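Local atomic coordinates of hypothetical protein (Uncultured marine organism, PDB entry 2OD6), a protein that is of unknown function but adopts a dimeric ferredoxin-like fold and, in the crystal, holds 10-oxohexadecanoic acid in a pocket between its helices and its sheet. Residues Val36-Met39 / Lys40-Gly43; Phe24-Ala27 / Val28-Ala32. All coordinates share one frame; numbering follows the deposited sequence.

Overall arrangement
Both contacts use helix 18-40, in series along the chain with their centres about 16 Å apart. Contact 2 (24-27 with 28-32) is a run of i to i+4 pairs within the helix, whereas contact 1 (36-39 with 40-43) joins its last turn to the loop that leads to strand 44-52. Apart from sharing one helix they do not touch. Each borders the pocket of 10-oxohexadecanoic acid: the side chain of Thr-31 in contact 2 comes within about 4 Å of the ligand, that of Met-39 in contact 1 within about 5 Å. Each also meets the second subunit, so the helix faces both ligand and dimer partner.

Contact 1 (Val36-Met39 / Lys40-Gly43); sequences VKEM and KSRG
The carbonyl oxygen of Glu-38 is gripped from opposite faces of its plane by Ser-41 and Arg-42. Ser-41 OG donates to Glu-38 O at 2.7 Å, its hydroxyl turned back between its own backbone N and carbonyl carbon (chi1 74°). Arg-42 NH1 comes from above the other face, 3.0 Å from Glu-38 O. Arg-42 NH1 also makes a salt bridge to Glu-38 OE1 at 2.7 Å, meeting that oxygen's anti lone pair at an N-H...O angle of 161°. One nitrogen thus spans backbone and carboxylate, both acceptors near the guanidinium plane, the carboxylate turned 49° from it. A water donating to Glu-38 OE1 and accepting from Arg-42 NH2 closes the ring. With an alanine in place of Arg-42, the Glu-38 carboxylate would probably lose its charged mate and turn more easily, and Glu-38 O would keep only Ser-41 of its two side-chain donors. Beyond this clasp a Schellman motif ends the helix: Gly-43 N bonds to Lys-40 O at 3.0 Å, the next backbone N returns to Met-39 O, and Gly-43, at positive phi, is the C-prime residue. Lys-40 runs alongside Val-36, its CE 4.0 Å from Val-36 CG1, before NZ salt-bridges the C-terminal carboxylate of Val-110 of the second subunit. Glu-38 and Arg-42 rest on Tyr-79 of helix 70-85, and Met-39, a selenomethionine, packs against Leu-80 of that helix and Tyr-65 and Tyr-67 of strand 59-67.

Contact 2 (Phe24-Ala27 / Val28-Ala32); sequences FIDA and VEKTA
Helix 18-40 carries a set of i to i+4 pairs here, Phe-24 with Val-28, Ile-25 with Glu-29, Asp-26 with Lys-30 and Ala-27 with Thr-31, and the last of these brings in a residue of the 10-oxohexadecanoic acid pocket. Helical backbone bonds underlie all four. On the buried side, Val-28 CG2 sits over one face of the Phe-24 ring in a CH-pi contact, 3.8 Å from the centroid and 23° off the ring normal. Phe-24 reaches this place because its CG stands anti to the backbone N (chi1 -174°), which carries the ring toward the C-terminal side of its own residue, within range of Val-28. Asp-26 and Lys-30 form a salt bridge on a more open flank: NZ meets the syn lone pair of OD2 at 2.7 Å, and the extended lysine chain brings CE to 3.2 Å from Asp-26 OD1. That oxygen lies 4.2 Å from Glu-29 OE1, a pairing of like charges; a single water donates to both, at 2.7 Å to Asp-26 OD1 and 2.8 Å to Glu-29 OE1, which probably eases the repulsion. Glu-29 runs alongside Ile-25, its carboxylate carbon CD 3.6 Å from Ile-25 CG2. Ala-27 O accepts two bonds from Thr-31, from N and from OG1 (2.9 Å), which approach from opposite faces of the carbonyl plane. The hydroxyl is thereby tied to the backbone while the Thr-31 side chain borders the ligand. Toward the sheet, Phe-24 packs on Met-63 and Ile-25 on Val-61 of strand 59-67, and Ile-25 and Val-28 touch Met-49 of strand 44-52; Val-107 and Met-108 of the second subunit adjoin Ile-25, Val-28 and Glu-29, placing the helix between its own sheet and the dimer partner.

Contact 1 (Val36-Met39 / Lys40-Gly43)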
loop_
_atom_site.group_PDB
_atom_site.type_symbol
_atom_site.label_atom_id
_atom_site.label_comp_id
_atom_site.label_asym_id
_atom_site.label_seq_id
_atom_site.Cartn_x
_atom_site.Cartn_y
_atom_site.Cartn_z
ATOM N N VAL A 36 8.160 17.047 1.156
ATOM C CA VAL A 36 6.731 16.911 0.834
ATOM C C VAL A 36 6.333 17.988 -0.160
ATOM O O VAL A 36 5.709 17.701 -1.193
ATOM C CB VAL A 36 5.780 16.948 2.089
ATOM C CG1 VAL A 36 4.342 16.777 1.649
ATOM C CG2 VAL A 36 6.113 15.865 3.089
ATOM N N LYS A 37 6.751 19.217 0.123
ATOM C CA LYS A 37 6.479 20.335 -0.745
ATOM C C LYS A 37 7.017 20.035 -2.143
ATOM O O LYS A 37 6.353 20.308 -3.142
ATOM C CB LYS A 37 7.160 21.582 -0.169
ATOM C CG LYS A 37 6.708 22.864 -0.718
ATOM C CD LYS A 37 7.382 24.051 -0.008
ATOM C CE LYS A 37 8.837 24.265 -0.440
ATOM N NZ LYS A 37 9.808 23.473 0.386
ATOM N N GLU A 38 8.226 19.485 -2.208
ATOM C CA GLU A 38 8.863 19.247 -3.503
ATOM C C GLU A 38 8.138 18.198 -4.311
ATOM O O GLU A 38 7.911 18.373 -5.510
ATOM C CB GLU A 38 10.324 18.851 -3.317
ATOM C CG GLU A 38 11.171 19.964 -2.777
ATOM C CD GLU A 38 11.383 21.122 -3.751
ATOM O OE1 GLU A 38 11.084 21.003 -4.953
ATOM O OE2 GLU A 38 11.878 22.162 -3.298
HETATM N N MSE A 39 7.769 17.109 -3.652
HETATM C CA MSE A 39 7.075 16.005 -4.322
HETATM C C MSE A 39 5.649 16.367 -4.773
HETATM O O MSE A 39 5.209 15.990 -5.865
HETATM C CB MSE A 39 7.066 14.752 -3.417
HETATM C CG MSE A 39 8.411 14.196 -3.198
HETATM SE SE MSE A 39 8.452 12.478 -2.280
HETATM C CE MSE A 39 8.156 11.183 -3.760
ATOM N N LYS A 40 4.936 17.119 -3.951
ATOM C CA LYS A 40 3.608 17.524 -4.312
ATOM C C LYS A 40 3.636 18.487 -5.459
ATOM O O LYS A 40 2.749 18.436 -6.315
ATOM C CB LYS A 40 2.852 18.116 -3.128
ATOM C CG LYS A 40 2.504 17.083 -2.076
ATOM C CD LYS A 40 1.386 17.587 -1.204
ATOM C CE LYS A 40 0.884 16.481 -0.283
ATOM N NZ LYS A 40 -0.001 17.102 0.747
ATOM N N SER A 41 4.660 19.351 -5.522
ATOM C CA SER A 41 4.776 20.287 -6.645
ATOM C C SER A 41 5.044 19.531 -7.943
ATOM O O SER A 41 4.896 20.103 -9.018
ATOM C CB SER A 41 5.896 21.301 -6.417
ATOM O OG SER A 41 7.166 20.675 -6.591
ATOM N N ARG A 42 5.465 18.270 -7.829
ATOM C CA ARG A 42 5.697 17.384 -8.972
ATOM C C ARG A 42 4.609 16.359 -9.190
ATOM O O ARG A 42 4.761 15.459 -10.032
ATOM C CB ARG A 42 7.041 16.692 -8.794
ATOM C CG ARG A 42 8.186 17.648 -8.869
ATOM C CD ARG A 42 9.470 16.978 -8.451
ATOM N NE ARG A 42 10.603 17.828 -8.752
ATOM C CZ ARG A 42 11.011 18.856 -8.011
ATOM N NH1 ARG A 42 10.390 19.191 -6.893
ATOM N NH2 ARG A 42 12.050 19.569 -8.412
ATOM N N GLY A 43 3.521 16.462 -8.426
ATOM C CA GLY A 43 2.348 15.586 -8.626
ATOM C C GLY A 43 2.134 14.415 -7.682
ATOM O O GLY A 43 1.303 13.564 -7.957
HETATM O O HOH W 1 13.332 21.770 -6.714
#

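Contact 2 (Phe24-Ala27 / Val28-Ala32)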
loop_
_atom_site.group_PDB
_atom_site.type_symbol
_atom_site.label_atom_id
_atom_site.label_comp_id
_atom_site.label_asym_id
_atom_site.label_seq_id
_atom_site.Cartn_x
_atom_site.Cartn_y
_atom_site.Cartn_z
ATOM N N PHE A 24 14.533 6.302 11.909
ATOM C CA PHE A 24 14.051 6.513 10.560
ATOM C C PHE A 24 12.768 7.261 10.520
ATOM O O PHE A 24 12.664 8.221 9.734
ATOM C CB PHE A 24 13.878 5.156 9.850
ATOM C CG PHE A 24 13.529 5.279 8.426
ATOM C CD1 PHE A 24 14.520 5.506 7.476
ATOM C CD2 PHE A 24 12.186 5.174 8.014
ATOM C CE1 PHE A 24 14.178 5.648 6.135
ATOM C CE2 PHE A 24 11.849 5.300 6.694
ATOM C CZ PHE A 24 12.827 5.574 5.756
ATOM N N ILE A 25 11.775 6.836 11.302
ATOM C CA ILE A 25 10.455 7.591 11.314
ATOM C C ILE A 25 10.676 9.068 11.642
ATOM O O ILE A 25 10.030 9.959 11.054
ATOM C CB ILE A 25 9.422 6.973 12.323
ATOM C CG1 ILE A 25 8.721 5.744 11.741
ATOM C CG2 ILE A 25 8.367 7.879 12.717
ATOM C CD1 ILE A 25 9.149 4.491 12.352
ATOM N N ASP A 26 11.515 9.325 12.636
ATOM C CA ASP A 26 11.805 10.676 13.084
ATOM C C ASP A 26 12.474 11.496 11.965
ATOM O O ASP A 26 12.042 12.633 11.662
ATOM C CB ASP A 26 12.649 10.602 14.354
ATOM C CG ASP A 26 12.775 11.965 15.066
ATOM O OD1 ASP A 26 11.739 12.637 15.282
ATOM O OD2 ASP A 26 13.914 12.353 15.331
ATOM N N ALA A 27 13.473 10.894 11.304
ATOM C CA ALA A 27 14.156 11.537 10.163
ATOM C C ALA A 27 13.158 11.923 9.092
ATOM O O ALA A 27 13.164 13.053 8.563
ATOM C CB ALA A 27 15.271 10.626 9.610
ATOM N N VAL A 28 12.237 11.010 8.777
ATOM C CA VAL A 28 11.308 11.223 7.690
ATOM C C VAL A 28 10.336 12.328 8.112
ATOM O O VAL A 28 9.962 13.230 7.320
ATOM C CB VAL A 28 10.545 9.875 7.320
ATOM C CG1 VAL A 28 9.329 10.143 6.392
ATOM C CG2 VAL A 28 11.533 8.807 6.759
ATOM N N GLU A 29 9.898 12.272 9.366
ATOM C CA GLU A 29 8.989 13.313 9.891
ATOM C C GLU A 29 9.677 14.686 9.936
ATOM O O GLU A 29 9.112 15.701 9.544
ATOM C CB GLU A 29 8.508 12.935 11.284
ATOM C CG GLU A 29 7.522 11.774 11.302
ATOM C CD GLU A 29 7.206 11.259 12.716
ATOM O OE1 GLU A 29 8.059 11.424 13.631
ATOM O OE2 GLU A 29 6.103 10.678 12.895
ATOM N N LYS A 30 10.915 14.715 10.384
ATOM C CA LYS A 30 11.594 15.994 10.580
ATOM C C LYS A 30 11.935 16.696 9.254
ATOM O O LYS A 30 11.948 17.917 9.211
ATOM C CB LYS A 30 12.836 15.839 11.485
ATOM C CG LYS A 30 12.437 15.660 12.967
ATOM C CD LYS A 30 13.602 15.645 13.880
ATOM C CE LYS A 30 13.187 15.489 15.338
ATOM N NZ LYS A 30 14.373 14.948 16.096
ATOM N N THR A 31 12.177 15.935 8.187
ATOM C CA THR A 31 12.599 16.494 6.897
ATOM C C THR A 31 11.422 16.742 5.947
ATOM O O THR A 31 11.580 17.301 4.843
ATOM C CB THR A 31 13.643 15.587 6.236
ATOM O OG1 THR A 31 13.084 14.298 5.968
ATOM C CG2 THR A 31 14.864 15.429 7.159
ATOM N N ALA A 32 10.219 16.414 6.409
ATOM C CA ALA A 32 9.007 16.537 5.591
ATOM C C ALA A 32 8.753 17.949 5.047
ATOM O O ALA A 32 8.252 18.103 3.940
ATOM C CB ALA A 32 7.807 16.051 6.394
HETATM O O HOH W 2 9.355 13.695 14.555
#